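Local coordinates for putative Xylose isomerase (Rhodospirillum rubrum, PDB 3QXB), which is of unconfirmed function but may be an isomerase, with a xylose isomerase-like TIM barrel that binds iron and manganese ions, at residues A[30-35]-A[296-301]; A[114-119]-A[158-163]; A[195-200]-A[237-242]; A[244-247]-A[252-255]. All coordinates share one frame; numbering follows the deposited sequence.

Contact 1. Residues A[30-35]-A[296-301]; sequences VKRWLE and EDVLAD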
loop_
_atom_site.group_PDB
_atom_site.type_symbol
_atom_site.label_atom_id
_atom_site.label_comp_id
_atom_site.label_asym_id
_atom_site.label_seq_id
_atom_site.Cartn_x
_atom_site.Cartn_y
_atom_site.Cartn_z
ATOM N N VAL A 30 10.344 -0.465 5.375
ATOM C CA VAL A 30 9.948 -0.259 3.957
ATOM C C VAL A 30 10.355 1.127 3.471
ATOM O O VAL A 30 10.193 2.108 4.213
ATOM C CB VAL A 30 8.443 -0.509 3.774
ATOM C CG1 VAL A 30 7.930 0.054 2.420
ATOM C CG2 VAL A 30 8.145 -2.003 3.976
ATOM N N LYS A 31 10.980 1.140 2.285
ATOM C CA LYS A 31 11.524 2.321 1.608
ATOM C C LYS A 31 12.769 2.938 2.246
ATOM O O LYS A 31 13.404 3.806 1.621
ATOM C CB LYS A 31 10.486 3.444 1.438
ATOM C CG LYS A 31 9.140 3.041 0.829
ATOM C CD LYS A 31 8.304 4.241 0.384
ATOM C CE LYS A 31 8.812 4.768 -0.941
ATOM N NZ LYS A 31 7.849 5.730 -1.621
ATOM N N ARG A 32 13.125 2.530 3.462
ATOM C CA ARG A 32 14.180 3.231 4.220
ATOM C C ARG A 32 15.521 2.458 4.272
ATOM O O ARG A 32 16.446 2.769 3.493
ATOM C CB ARG A 32 13.690 3.593 5.632
ATOM C CG ARG A 32 12.315 4.341 5.689
ATOM C CD ARG A 32 11.821 4.419 7.100
ATOM N NE ARG A 32 10.423 4.863 7.204
ATOM C CZ ARG A 32 10.034 6.113 7.424
ATOM N NH1 ARG A 32 10.925 7.088 7.591
ATOM N NH2 ARG A 32 8.740 6.391 7.523
ATOM N N TRP A 33 15.661 1.496 5.183
ATOM C CA TRP A 33 16.962 0.821 5.396
ATOM C C TRP A 33 16.987 -0.389 4.469
ATOM O O TRP A 33 16.655 -1.503 4.864
ATOM C CB TRP A 33 17.217 0.447 6.874
ATOM C CG TRP A 33 17.150 1.632 7.764
ATOM C CD1 TRP A 33 18.139 2.520 8.001
ATOM C CD2 TRP A 33 16.021 2.073 8.516
ATOM N NE1 TRP A 33 17.709 3.500 8.843
ATOM C CE2 TRP A 33 16.409 3.261 9.180
ATOM C CE3 TRP A 33 14.713 1.596 8.687
ATOM C CZ2 TRP A 33 15.542 3.988 10.000
ATOM C CZ3 TRP A 33 13.843 2.316 9.541
ATOM C CH2 TRP A 33 14.269 3.500 10.174
ATOM N N LEU A 34 17.346 -0.127 3.216
ATOM C CA LEU A 34 17.219 -1.100 2.152
ATOM C C LEU A 34 18.482 -1.907 1.891
ATOM O O LEU A 34 18.395 -2.952 1.296
ATOM C CB LEU A 34 16.767 -0.416 0.840
ATOM C CG LEU A 34 15.360 0.178 0.759
ATOM C CD1 LEU A 34 15.158 0.654 -0.681
ATOM C CD2 LEU A 34 14.301 -0.802 1.126
ATOM N N GLU A 35 19.643 -1.437 2.327
ATOM C CA GLU A 35 20.892 -2.160 2.093
ATOM C C GLU A 35 20.907 -3.416 2.935
ATOM O O GLU A 35 20.760 -3.326 4.146
ATOM C CB GLU A 35 22.079 -1.280 2.420
ATOM C CG GLU A 35 23.323 -1.662 1.678
ATOM C CD GLU A 35 24.190 -2.679 2.347
ATOM O OE1 GLU A 35 23.793 -3.308 3.350
ATOM O OE2 GLU A 35 25.304 -2.880 1.819
ATOM N N GLU A 296 15.193 8.736 11.326
ATOM C CA GLU A 296 15.771 8.675 12.670
ATOM C C GLU A 296 14.707 8.570 13.743
ATOM O O GLU A 296 14.956 7.935 14.773
ATOM C CB GLU A 296 16.734 9.857 12.945
ATOM C CG GLU A 296 16.088 11.262 12.918
ATOM C CD GLU A 296 17.082 12.397 13.310
ATOM O OE1 GLU A 296 18.326 12.212 13.246
ATOM O OE2 GLU A 296 16.615 13.480 13.719
ATOM N N ASP A 297 13.529 9.150 13.511
ATOM C CA ASP A 297 12.428 9.077 14.494
ATOM C C ASP A 297 11.781 7.683 14.549
ATOM O O ASP A 297 11.443 7.204 15.624
ATOM C CB ASP A 297 11.352 10.146 14.238
ATOM C CG ASP A 297 11.866 11.573 14.476
ATOM O OD1 ASP A 297 12.790 11.804 15.310
ATOM O OD2 ASP A 297 11.342 12.471 13.813
ATOM N N VAL A 298 11.646 7.043 13.382
ATOM C CA VAL A 298 11.128 5.693 13.253
ATOM C C VAL A 298 12.075 4.743 13.978
ATOM O O VAL A 298 11.677 3.982 14.840
ATOM C CB VAL A 298 10.984 5.310 11.733
ATOM C CG1 VAL A 298 10.751 3.802 11.569
ATOM C CG2 VAL A 298 9.857 6.143 11.047
ATOM N N LEU A 299 13.358 4.842 13.664
ATOM C CA LEU A 299 14.376 3.982 14.287
ATOM C C LEU A 299 14.365 4.132 15.804
ATOM O O LEU A 299 14.318 3.124 16.517
ATOM C CB LEU A 299 15.779 4.278 13.738
ATOM C CG LEU A 299 16.872 3.318 14.264
ATOM C CD1 LEU A 299 16.465 1.885 14.015
ATOM C CD2 LEU A 299 18.238 3.628 13.624
ATOM N N ALA A 300 14.380 5.376 16.295
ATOM C CA ALA A 300 14.362 5.595 17.747
ATOM C C ALA A 300 13.143 4.974 18.395
ATOM O O ALA A 300 13.226 4.405 19.462
ATOM C CB ALA A 300 14.456 7.123 18.117
ATOM N N ASP A 301 11.999 5.125 17.756
ATOM C CA ASP A 301 10.748 4.614 18.318
ATOM C C ASP A 301 10.679 3.103 18.327
ATOM O O ASP A 301 10.226 2.499 19.334
ATOM C CB ASP A 301 9.570 5.170 17.533
ATOM C CG ASP A 301 8.266 4.816 18.158
ATOM O OD1 ASP A 301 7.907 5.476 19.147
ATOM O OD2 ASP A 301 7.627 3.865 17.689
#

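Contact 2. Residues A[114-119]-A[158-163]; sequences QHLKRA and DMWIEL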
loop_
_atom_site.group_PDB
_atom_site.type_symbol
_atom_site.label_atom_id
_atom_site.label_comp_id
_atom_site.label_asym_id
_atom_site.label_seq_id
_atom_site.Cartn_x
_atom_site.Cartn_y
_atom_site.Cartn_z
ATOM N N GLN A 114 -1.555 -16.374 -8.962
ATOM C CA GLN A 114 -0.246 -16.131 -9.549
ATOM C C GLN A 114 0.586 -15.256 -8.603
ATOM O O GLN A 114 1.795 -15.465 -8.406
ATOM C CB GLN A 114 -0.425 -15.486 -10.931
ATOM C CG GLN A 114 0.929 -15.315 -11.694
ATOM C CD GLN A 114 0.818 -14.820 -13.110
ATOM O OE1 GLN A 114 1.782 -14.938 -13.885
ATOM N NE2 GLN A 114 -0.324 -14.250 -13.470
ATOM N N HIS A 115 -0.070 -14.318 -7.928
ATOM C CA HIS A 115 0.606 -13.495 -6.940
ATOM C C HIS A 115 1.293 -14.356 -5.910
ATOM O O HIS A 115 2.499 -14.209 -5.708
ATOM C CB HIS A 115 -0.368 -12.526 -6.264
ATOM C CG HIS A 115 0.256 -11.683 -5.194
ATOM N ND1 HIS A 115 1.137 -10.656 -5.475
ATOM C CD2 HIS A 115 0.087 -11.679 -3.854
ATOM C CE1 HIS A 115 1.522 -10.096 -4.338
ATOM N NE2 HIS A 115 0.877 -10.674 -3.345
ATOM N N LEU A 116 0.525 -15.253 -5.265
ATOM C CA LEU A 116 1.056 -16.147 -4.254
ATOM C C LEU A 116 2.044 -17.201 -4.788
ATOM O O LEU A 116 3.032 -17.525 -4.105
ATOM C CB LEU A 116 -0.101 -16.807 -3.496
ATOM C CG LEU A 116 0.181 -17.679 -2.269
ATOM C CD1 LEU A 116 1.211 -17.061 -1.323
ATOM C CD2 LEU A 116 -1.124 -17.979 -1.568
ATOM N N LYS A 117 1.764 -17.754 -5.973
ATOM C CA LYS A 117 2.695 -18.632 -6.665
ATOM C C LYS A 117 4.058 -17.956 -6.816
ATOM O O LYS A 117 5.090 -18.555 -6.508
ATOM C CB LYS A 117 2.155 -19.042 -8.025
ATOM C CG LYS A 117 3.051 -19.951 -8.880
ATOM C CD LYS A 117 4.102 -19.161 -9.658
ATOM C CE LYS A 117 4.760 -20.014 -10.716
ATOM N NZ LYS A 117 5.928 -19.343 -11.303
ATOM N N ARG A 118 4.060 -16.705 -7.236
ATOM C CA ARG A 118 5.310 -15.966 -7.389
ATOM C C ARG A 118 5.969 -15.681 -6.046
ATOM O O ARG A 118 7.204 -15.764 -5.930
ATOM C CB ARG A 118 5.063 -14.690 -8.195
ATOM C CG ARG A 118 4.728 -14.994 -9.657
ATOM C CD ARG A 118 4.584 -13.744 -10.542
ATOM N NE ARG A 118 5.885 -13.099 -10.706
ATOM C CZ ARG A 118 6.815 -13.456 -11.590
ATOM N NH1 ARG A 118 6.599 -14.447 -12.457
ATOM N NH2 ARG A 118 7.960 -12.786 -11.643
ATOM N N ALA A 119 5.163 -15.351 -5.036
ATOM C CA ALA A 119 5.693 -15.204 -3.668
ATOM C C ALA A 119 6.318 -16.496 -3.148
ATOM O O ALA A 119 7.356 -16.471 -2.479
ATOM C CB ALA A 119 4.585 -14.726 -2.695
ATOM N N ASP A 158 -9.997 -24.228 -3.414
ATOM C CA ASP A 158 -9.361 -25.129 -4.350
ATOM C C ASP A 158 -8.021 -24.531 -4.806
ATOM O O ASP A 158 -7.054 -25.239 -4.938
ATOM C CB ASP A 158 -10.262 -25.437 -5.556
ATOM C CG ASP A 158 -11.455 -26.322 -5.195
ATOM O OD1 ASP A 158 -11.436 -26.974 -4.105
ATOM O OD2 ASP A 158 -12.421 -26.349 -6.000
HETATM N N MSE A 159 -7.960 -23.227 -4.997
HETATM C CA MSE A 159 -6.687 -22.588 -5.353
HETATM C C MSE A 159 -5.606 -22.806 -4.294
HETATM O O MSE A 159 -4.442 -23.041 -4.637
HETATM C CB MSE A 159 -6.873 -21.114 -5.590
HETATM C CG MSE A 159 -7.562 -20.826 -6.916
HETATM SE SE MSE A 159 -7.759 -18.983 -7.272
HETATM C CE MSE A 159 -8.398 -19.136 -9.010
ATOM N N TRP A 160 -5.969 -22.675 -3.012
ATOM C CA TRP A 160 -4.979 -22.761 -1.952
ATOM C C TRP A 160 -4.472 -24.182 -1.818
ATOM O O TRP A 160 -3.322 -24.395 -1.443
ATOM C CB TRP A 160 -5.501 -22.234 -0.603
ATOM C CG TRP A 160 -5.312 -20.727 -0.486
ATOM C CD1 TRP A 160 -5.976 -19.776 -1.172
ATOM C CD2 TRP A 160 -4.369 -20.043 0.340
ATOM N NE1 TRP A 160 -5.516 -18.526 -0.831
ATOM C CE2 TRP A 160 -4.515 -18.661 0.083
ATOM C CE3 TRP A 160 -3.394 -20.454 1.248
ATOM C CZ2 TRP A 160 -3.766 -17.698 0.745
ATOM C CZ3 TRP A 160 -2.641 -19.500 1.887
ATOM C CH2 TRP A 160 -2.825 -18.135 1.625
ATOM N N ILE A 161 -5.330 -25.148 -2.114
ATOM C CA ILE A 161 -4.914 -26.537 -2.164
ATOM C C ILE A 161 -3.827 -26.758 -3.187
ATOM O O ILE A 161 -2.797 -27.340 -2.873
ATOM C CB ILE A 161 -6.138 -27.476 -2.392
ATOM C CG1 ILE A 161 -7.016 -27.416 -1.132
ATOM C CG2 ILE A 161 -5.687 -28.875 -2.782
ATOM C CD1 ILE A 161 -8.417 -27.975 -1.330
ATOM N N GLU A 162 -4.058 -26.290 -4.402
ATOM C CA GLU A 162 -3.066 -26.380 -5.477
ATOM C C GLU A 162 -1.738 -25.658 -5.135
ATOM O O GLU A 162 -0.649 -26.134 -5.460
ATOM C CB GLU A 162 -3.646 -25.743 -6.735
ATOM C CG GLU A 162 -3.140 -26.350 -7.996
ATOM C CD GLU A 162 -3.832 -25.862 -9.276
ATOM O OE1 GLU A 162 -4.930 -25.278 -9.264
ATOM O OE2 GLU A 162 -3.245 -26.106 -10.335
ATOM N N LEU A 163 -1.881 -24.480 -4.535
ATOM C CA LEU A 163 -0.743 -23.668 -4.134
ATOM C C LEU A 163 0.043 -24.332 -2.985
ATOM O O LEU A 163 1.255 -24.246 -2.965
ATOM C CB LEU A 163 -1.178 -22.262 -3.765
ATOM C CG LEU A 163 -1.529 -21.354 -4.945
ATOM C CD1 LEU A 163 -2.294 -20.126 -4.417
ATOM C CD2 LEU A 163 -0.284 -20.975 -5.682
#

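Contact 3. Residues A[195-200]-A[237-242]; sequences RLMADL and QPWIAA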
loop_
_atom_site.group_PDB
_atom_site.type_symbol
_atom_site.label_atom_id
_atom_site.label_comp_id
_atom_site.label_asym_id
_atom_site.label_seq_id
_atom_site.Cartn_x
_atom_site.Cartn_y
_atom_site.Cartn_z
ATOM N N ARG A 195 -13.515 -22.400 10.258
ATOM C CA ARG A 195 -14.109 -23.043 9.124
ATOM C C ARG A 195 -13.073 -23.240 7.986
ATOM O O ARG A 195 -12.989 -24.302 7.405
ATOM C CB ARG A 195 -15.306 -22.234 8.606
ATOM C CG ARG A 195 -15.659 -22.570 7.149
ATOM C CD ARG A 195 -16.924 -21.901 6.653
ATOM N NE ARG A 195 -17.268 -22.438 5.332
ATOM C CZ ARG A 195 -18.076 -21.854 4.440
ATOM N NH1 ARG A 195 -18.620 -20.660 4.666
ATOM N NH2 ARG A 195 -18.320 -22.463 3.295
ATOM N N LEU A 196 -12.319 -22.193 7.657
ATOM C CA LEU A 196 -11.308 -22.307 6.616
ATOM C C LEU A 196 -10.333 -23.375 6.978
ATOM O O LEU A 196 -10.012 -24.203 6.156
ATOM C CB LEU A 196 -10.559 -20.984 6.407
ATOM C CG LEU A 196 -9.388 -20.987 5.403
ATOM C CD1 LEU A 196 -9.797 -21.262 3.958
ATOM C CD2 LEU A 196 -8.677 -19.637 5.515
HETATM N N MSE A 197 -9.863 -23.368 8.225
HETATM C CA MSE A 197 -8.907 -24.389 8.716
HETATM C C MSE A 197 -9.460 -25.801 8.642
HETATM O O MSE A 197 -8.735 -26.730 8.241
HETATM C CB MSE A 197 -8.450 -24.082 10.140
HETATM C CG MSE A 197 -7.526 -22.850 10.217
HETATM SE SE MSE A 197 -5.862 -23.256 9.389
HETATM C CE MSE A 197 -6.013 -22.186 7.921
ATOM N N ALA A 198 -10.717 -25.972 9.039
ATOM C CA ALA A 198 -11.345 -27.285 8.992
ATOM C C ALA A 198 -11.478 -27.771 7.538
ATOM O O ALA A 198 -11.282 -28.940 7.256
ATOM C CB ALA A 198 -12.741 -27.248 9.667
ATOM N N ASP A 199 -11.838 -26.860 6.634
ATOM C CA ASP A 199 -12.007 -27.173 5.232
ATOM C C ASP A 199 -10.692 -27.654 4.634
ATOM O O ASP A 199 -10.676 -28.600 3.865
ATOM C CB ASP A 199 -12.465 -25.908 4.435
ATOM C CG ASP A 199 -13.961 -25.661 4.509
ATOM O OD1 ASP A 199 -14.699 -26.487 5.116
ATOM O OD2 ASP A 199 -14.401 -24.595 3.982
ATOM N N LEU A 200 -9.598 -26.988 4.978
ATOM C CA LEU A 200 -8.290 -27.305 4.401
ATOM C C LEU A 200 -7.554 -28.476 5.122
ATOM O O LEU A 200 -6.732 -29.135 4.520
ATOM C CB LEU A 200 -7.412 -26.064 4.317
ATOM C CG LEU A 200 -7.813 -24.867 3.413
ATOM C CD1 LEU A 200 -6.858 -23.677 3.544
ATOM C CD2 LEU A 200 -7.920 -25.298 2.006
ATOM N N GLN A 237 -7.209 -22.419 18.486
ATOM C CA GLN A 237 -5.873 -22.654 19.033
ATOM C C GLN A 237 -4.965 -23.646 18.264
ATOM O O GLN A 237 -3.824 -23.289 17.973
ATOM C CB GLN A 237 -5.908 -23.081 20.505
ATOM C CG GLN A 237 -4.469 -23.327 21.015
ATOM C CD GLN A 237 -4.329 -23.446 22.506
ATOM O OE1 GLN A 237 -5.302 -23.511 23.239
ATOM N NE2 GLN A 237 -3.097 -23.453 22.958
ATOM N N PRO A 238 -5.449 -24.873 17.957
ATOM C CA PRO A 238 -4.582 -25.837 17.272
ATOM C C PRO A 238 -3.973 -25.321 15.962
ATOM O O PRO A 238 -2.943 -25.827 15.531
ATOM C CB PRO A 238 -5.509 -27.028 16.975
ATOM C CG PRO A 238 -6.691 -26.841 17.794
ATOM C CD PRO A 238 -6.800 -25.411 18.172
ATOM N N TRP A 239 -4.615 -24.340 15.331
ATOM C CA TRP A 239 -4.174 -23.849 14.044
ATOM C C TRP A 239 -3.351 -22.554 14.025
ATOM O O TRP A 239 -2.856 -22.185 12.983
ATOM C CB TRP A 239 -5.374 -23.664 13.127
ATOM C CG TRP A 239 -6.155 -24.922 12.840
ATOM C CD1 TRP A 239 -5.732 -26.052 12.178
ATOM C CD2 TRP A 239 -7.511 -25.154 13.203
ATOM N NE1 TRP A 239 -6.758 -26.982 12.121
ATOM C CE2 TRP A 239 -7.862 -26.447 12.735
ATOM C CE3 TRP A 239 -8.475 -24.387 13.864
ATOM C CZ2 TRP A 239 -9.131 -26.978 12.912
ATOM C CZ3 TRP A 239 -9.753 -24.928 14.041
ATOM C CH2 TRP A 239 -10.062 -26.211 13.576
ATOM N N ILE A 240 -3.219 -21.857 15.151
ATOM C CA ILE A 240 -2.551 -20.553 15.172
ATOM C C ILE A 240 -1.059 -20.813 15.357
ATOM O O ILE A 240 -0.631 -21.224 16.440
ATOM C CB ILE A 240 -3.107 -19.661 16.297
ATOM C CG1 ILE A 240 -4.596 -19.341 16.078
ATOM C CG2 ILE A 240 -2.331 -18.395 16.406
ATOM C CD1 ILE A 240 -5.312 -18.763 17.360
ATOM N N ALA A 241 -0.277 -20.631 14.294
ATOM C CA ALA A 241 1.154 -21.002 14.294
ATOM C C ALA A 241 2.082 -19.800 14.469
ATOM O O ALA A 241 3.273 -19.967 14.721
ATOM C CB ALA A 241 1.509 -21.724 13.011
ATOM N N ALA A 242 1.546 -18.607 14.306
ATOM C CA ALA A 242 2.309 -17.355 14.476
ATOM C C ALA A 242 1.353 -16.162 14.670
ATOM O O ALA A 242 0.154 -16.256 14.382
ATOM C CB ALA A 242 3.273 -17.127 13.284
#

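Contact 4. Residues A[244-247]-A[252-255]; sequences HIQQ and LDRH. With MN (manganese (II) ion), chain G; FE (Fe (III) ion), chain E.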
loop_
_atom_site.group_PDB
_atom_site.type_symbol
_atom_site.label_atom_id
_atom_site.label_comp_id
_atom_site.label_asym_id
_atom_site.label_seq_id
_atom_site.Cartn_x
_atom_site.Cartn_y
_atom_site.Cartn_z
ATOM N N HIS A 244 0.937 -11.560 14.674
ATOM C CA HIS A 244 1.426 -10.196 14.573
ATOM C C HIS A 244 1.001 -9.506 15.857
ATOM O O HIS A 244 -0.153 -9.651 16.308
ATOM C CB HIS A 244 0.831 -9.436 13.404
ATOM C CG HIS A 244 1.349 -9.879 12.080
ATOM N ND1 HIS A 244 0.681 -9.630 10.897
ATOM C CD2 HIS A 244 2.479 -10.544 11.754
ATOM C CE1 HIS A 244 1.372 -10.168 9.903
ATOM N NE2 HIS A 244 2.461 -10.731 10.397
ATOM N N ILE A 245 1.924 -8.767 16.438
ATOM C CA ILE A 245 1.622 -7.969 17.611
ATOM C C ILE A 245 1.764 -6.489 17.226
ATOM O O ILE A 245 2.620 -6.123 16.448
ATOM C CB ILE A 245 2.488 -8.367 18.835
ATOM C CG1 ILE A 245 3.983 -8.163 18.594
ATOM C CG2 ILE A 245 2.184 -9.845 19.308
ATOM C CD1 ILE A 245 4.836 -8.356 19.877
ATOM N N GLN A 246 0.913 -5.656 17.822
ATOM C CA GLN A 246 0.905 -4.206 17.638
ATOM C C GLN A 246 0.160 -3.602 18.815
ATOM O O GLN A 246 -0.533 -4.310 19.554
ATOM C CB GLN A 246 0.163 -3.823 16.365
ATOM C CG GLN A 246 -1.109 -4.680 16.147
ATOM C CD GLN A 246 -2.172 -3.951 15.353
ATOM O OE1 GLN A 246 -2.549 -2.816 15.694
ATOM N NE2 GLN A 246 -2.689 -4.598 14.314
ATOM N N GLN A 247 0.317 -2.299 18.990
ATOM C CA GLN A 247 -0.426 -1.565 19.983
ATOM C C GLN A 247 -1.622 -0.964 19.274
ATOM O O GLN A 247 -1.562 -0.605 18.082
ATOM C CB GLN A 247 0.464 -0.515 20.685
ATOM C CG GLN A 247 -0.124 0.226 21.846
ATOM C CD GLN A 247 -0.631 -0.644 22.988
ATOM O OE1 GLN A 247 -1.643 -1.306 22.849
ATOM N NE2 GLN A 247 0.029 -0.570 24.150
ATOM N N LEU A 252 -9.634 1.160 15.559
ATOM C CA LEU A 252 -9.215 0.973 14.175
ATOM C C LEU A 252 -8.023 0.007 14.236
ATOM O O LEU A 252 -7.549 -0.344 15.318
ATOM C CB LEU A 252 -8.831 2.313 13.508
ATOM C CG LEU A 252 -9.888 3.396 13.201
ATOM C CD1 LEU A 252 -9.297 4.539 12.356
ATOM C CD2 LEU A 252 -11.082 2.809 12.487
ATOM N N ASP A 253 -7.549 -0.428 13.078
ATOM C CA ASP A 253 -6.397 -1.310 13.004
ATOM C C ASP A 253 -5.138 -0.467 13.081
ATOM O O ASP A 253 -4.602 -0.063 12.051
ATOM C CB ASP A 253 -6.420 -2.135 11.704
ATOM C CG ASP A 253 -5.347 -3.217 11.686
ATOM O OD1 ASP A 253 -4.869 -3.595 12.787
ATOM O OD2 ASP A 253 -4.987 -3.713 10.572
ATOM N N ARG A 254 -4.677 -0.180 14.299
ATOM C CA ARG A 254 -3.728 0.943 14.494
ATOM C C ARG A 254 -2.292 0.664 14.028
ATOM O O ARG A 254 -1.649 1.537 13.433
ATOM C CB ARG A 254 -3.700 1.409 15.953
ATOM C CG ARG A 254 -5.044 1.908 16.459
ATOM C CD ARG A 254 -5.594 3.046 15.609
ATOM N NE ARG A 254 -6.636 3.741 16.342
ATOM C CZ ARG A 254 -7.124 4.942 16.039
ATOM N NH1 ARG A 254 -6.699 5.614 14.971
ATOM N NH2 ARG A 254 -8.054 5.467 16.824
ATOM N N HIS A 255 -1.813 -0.532 14.344
ATOM C CA HIS A 255 -0.419 -0.907 14.169
ATOM C C HIS A 255 0.498 0.118 14.822
ATOM O O HIS A 255 1.521 0.489 14.245
ATOM C CB HIS A 255 -0.056 -1.085 12.683
ATOM C CG HIS A 255 -0.761 -2.233 12.030
ATOM N ND1 HIS A 255 -0.318 -3.534 12.136
ATOM C CD2 HIS A 255 -1.901 -2.276 11.302
ATOM C CE1 HIS A 255 -1.160 -4.330 11.508
ATOM N NE2 HIS A 255 -2.119 -3.589 10.977
HETATM MN MN MN G . -3.518 -4.945 10.102
HETATM FE FE FE E . -0.900 -8.123 10.369
HETATM O O HOH W 1 -1.946 -6.399 9.221
HETATM O O HOH W 2 -0.142 -8.373 8.234
HETATM O O HOH W 3 -3.167 -3.692 8.047
#

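Contact 1. Residues A[30-35]-A[296-301]
The loop 30-35 passes beside helix 296-301 with the CA atoms of R32 and V298 lying 9.8 Å apart and those of W33 and L299 at the same spacing; the two backbones do not meet, and side chains bridge the gap. V298 does two jobs with its two methyls. CG1 (chi1 167°, anti to the backbone N) points to the rim of the W33 indole, 3.8 Å from its CH2 and near the ring plane, while CG2 sits over the centre of the R32 guanidinium, 3.6 Å from CZ. The next residue, L299, brings its CB to 3.8 Å from W33 CZ2. In the TIM barrel this joins the loop after the first strand, 22-25, to the last helix, 295-310, where the barrel closes on itself. W33 lies at the centre of an inverse gamma turn, and R32 CB covers part of one indole face. The guanidinium is held by more than V298: NH1 bonds to the carbonyl of A293 and forms a salt bridge with D295. L42 of helix 36-46 packs against both W33 and L299, and A140 of the second subunit also packs on W33.

Contact 2. Residues A[114-119]-A[158-163]
W160 and L163 reach across to L116 and K117 where two neighbouring outer helices of the TIM barrel lie side by side, helix 106-125 after the third strand and helix 146-170 after the fourth. Their local axes run almost parallel, 19° apart, with a closest approach of 10.7 Å, and the segments meet through leucine methyls, the W160 indole and the backbone and CB of K117. Starting along 158-163, the selenomethionine M159 leans on Q109 and Y113, an earlier part of the first helix than 114-119. Next comes W160, whose six-membered ring receives the CD2 methyl of L116 over one face. That methyl stands 3.7 Å from the ring centroid and 20° off the normal, a CH-pi contact, and its nearest ring carbon is W160 CZ2 at 3.5 Å. The L116 side chain meets the indole at about a right angle; with CG anti to the backbone N (chi1 -173°), it reaches across to put CD2 over the ring. F101 and F135 also meet the buried W160 ring, and T131 and M133 of strand 130-133 back L116 from the barrel side. E162, on the outer surface, touches Y113. L163 then points toward the other helix and divides its branches: CD1 lies against L116 CD2 at 3.8 Å, and CD2 reaches the K117 backbone. The polar end of K117 turns away to a salt bridge with D121, leaving its CB beside L163 CD2 at 3.9 Å.

Contact 3. Residues A[195-200]-A[237-242]
M197, a selenomethionine on helix 195-200, lies over one face of the W239 indole, and this single pair carries nearly all of the contact. Its CB stands close above the middle of the fused ring system, 3.4 Å from W239 CD2 and 3.5 Å from the centroid of the five-membered ring, only 15° off the normal: a CH-pi contact. Beyond CB the chain bends (chi2 -69°), which carries the selenium back past the pyrrole side toward the root of the tryptophan. SE ends up 4.3 Å from the same centroid at an oblique 34°, a Met-aromatic contact, and 3.8 Å from W239 CB. The two side chains thus run antiparallel alongside one another. In the TIM barrel the pair joins the outer helix 190-200 to the short 3-10 turn that leads into strand 240-245; between them, strand 208-213 gives L210, which packs on M197 and shares backbone hydrogen bonds with W239. The other side is much looser. A198 is exposed and only its backbone N comes near, 4.3 Å from W239 CZ2, in an oblique approach. Farther round the helix, R195 and D199 form a long ion pair, NE to OD2 3.8 Å, while each also has a salt bridge to helix 146-170, R195 to E150 and D199 to R157.

Contact 4. Residues A[244-247]-A[252-255]
Q246 lays its side-chain amide over the imidazole of H255 at the C-terminal mouth of the TIM barrel, where strand 240-245 and the loop after it supply ligands to a two-metal site. The amide and ring planes are stacked, 24° apart, with NE2 above the rim of the ring, 3.2 Å from H255 CE1. The pair of NE2 and H255 ND1 is no hydrogen bond, since both are donors; ND1 gives its proton to the backbone oxygen of E286, which fixes the ring's rotation and leaves NE2 of H255 to bind the manganese at 2.1 Å. Against D253 the glutamine stands at about a right angle. Its NE2 donates almost in the amide plane to D253 OD1, 2.8 Å and nearly straight at 172°, while the other carboxylate oxygen, OD2, binds manganese at 2.0 Å. A second bond from the same NE2 goes to D213, a ligand of the iron, and Q246 thus probably helps to position ligands of both metals. At the other end of the amide, OE1 accepts the backbone N of H255 at 2.8 Å, from well above the carbonyl plane. Q246 CG is wedged between its backbone N and carbonyl carbon, which points the extended chain at the loop. H216 joins the manganese, while E178, D213 and E286 join H244 on the iron; either position is also modelled with the other ion. H244 uses ND1 at 2.2 Å, and water 1 bridges the two metals, its oxygen 2.3 Å from each.

How the contacts relate
From the N terminus, the loop 30-35 opens contact 1, which closes only at the last helix, so its span holds the other three and joins the first and last elements of the barrel. Contact 2 closes next, tying two successive outer helices. Contact 3 follows in series and binds a third helix to the start of strand 240-245; I161 CG1 touches L200 CD2 at 3.9 Å, so contacts 2 and 3 meet on the barrel's outside. Contact 4 begins almost where contact 3 stops, at the far end of that same strand, and closes a short loop at the metals. None of the spans cross. Contacts 1 and 4, centres about 19 Å apart, both touch the second subunit.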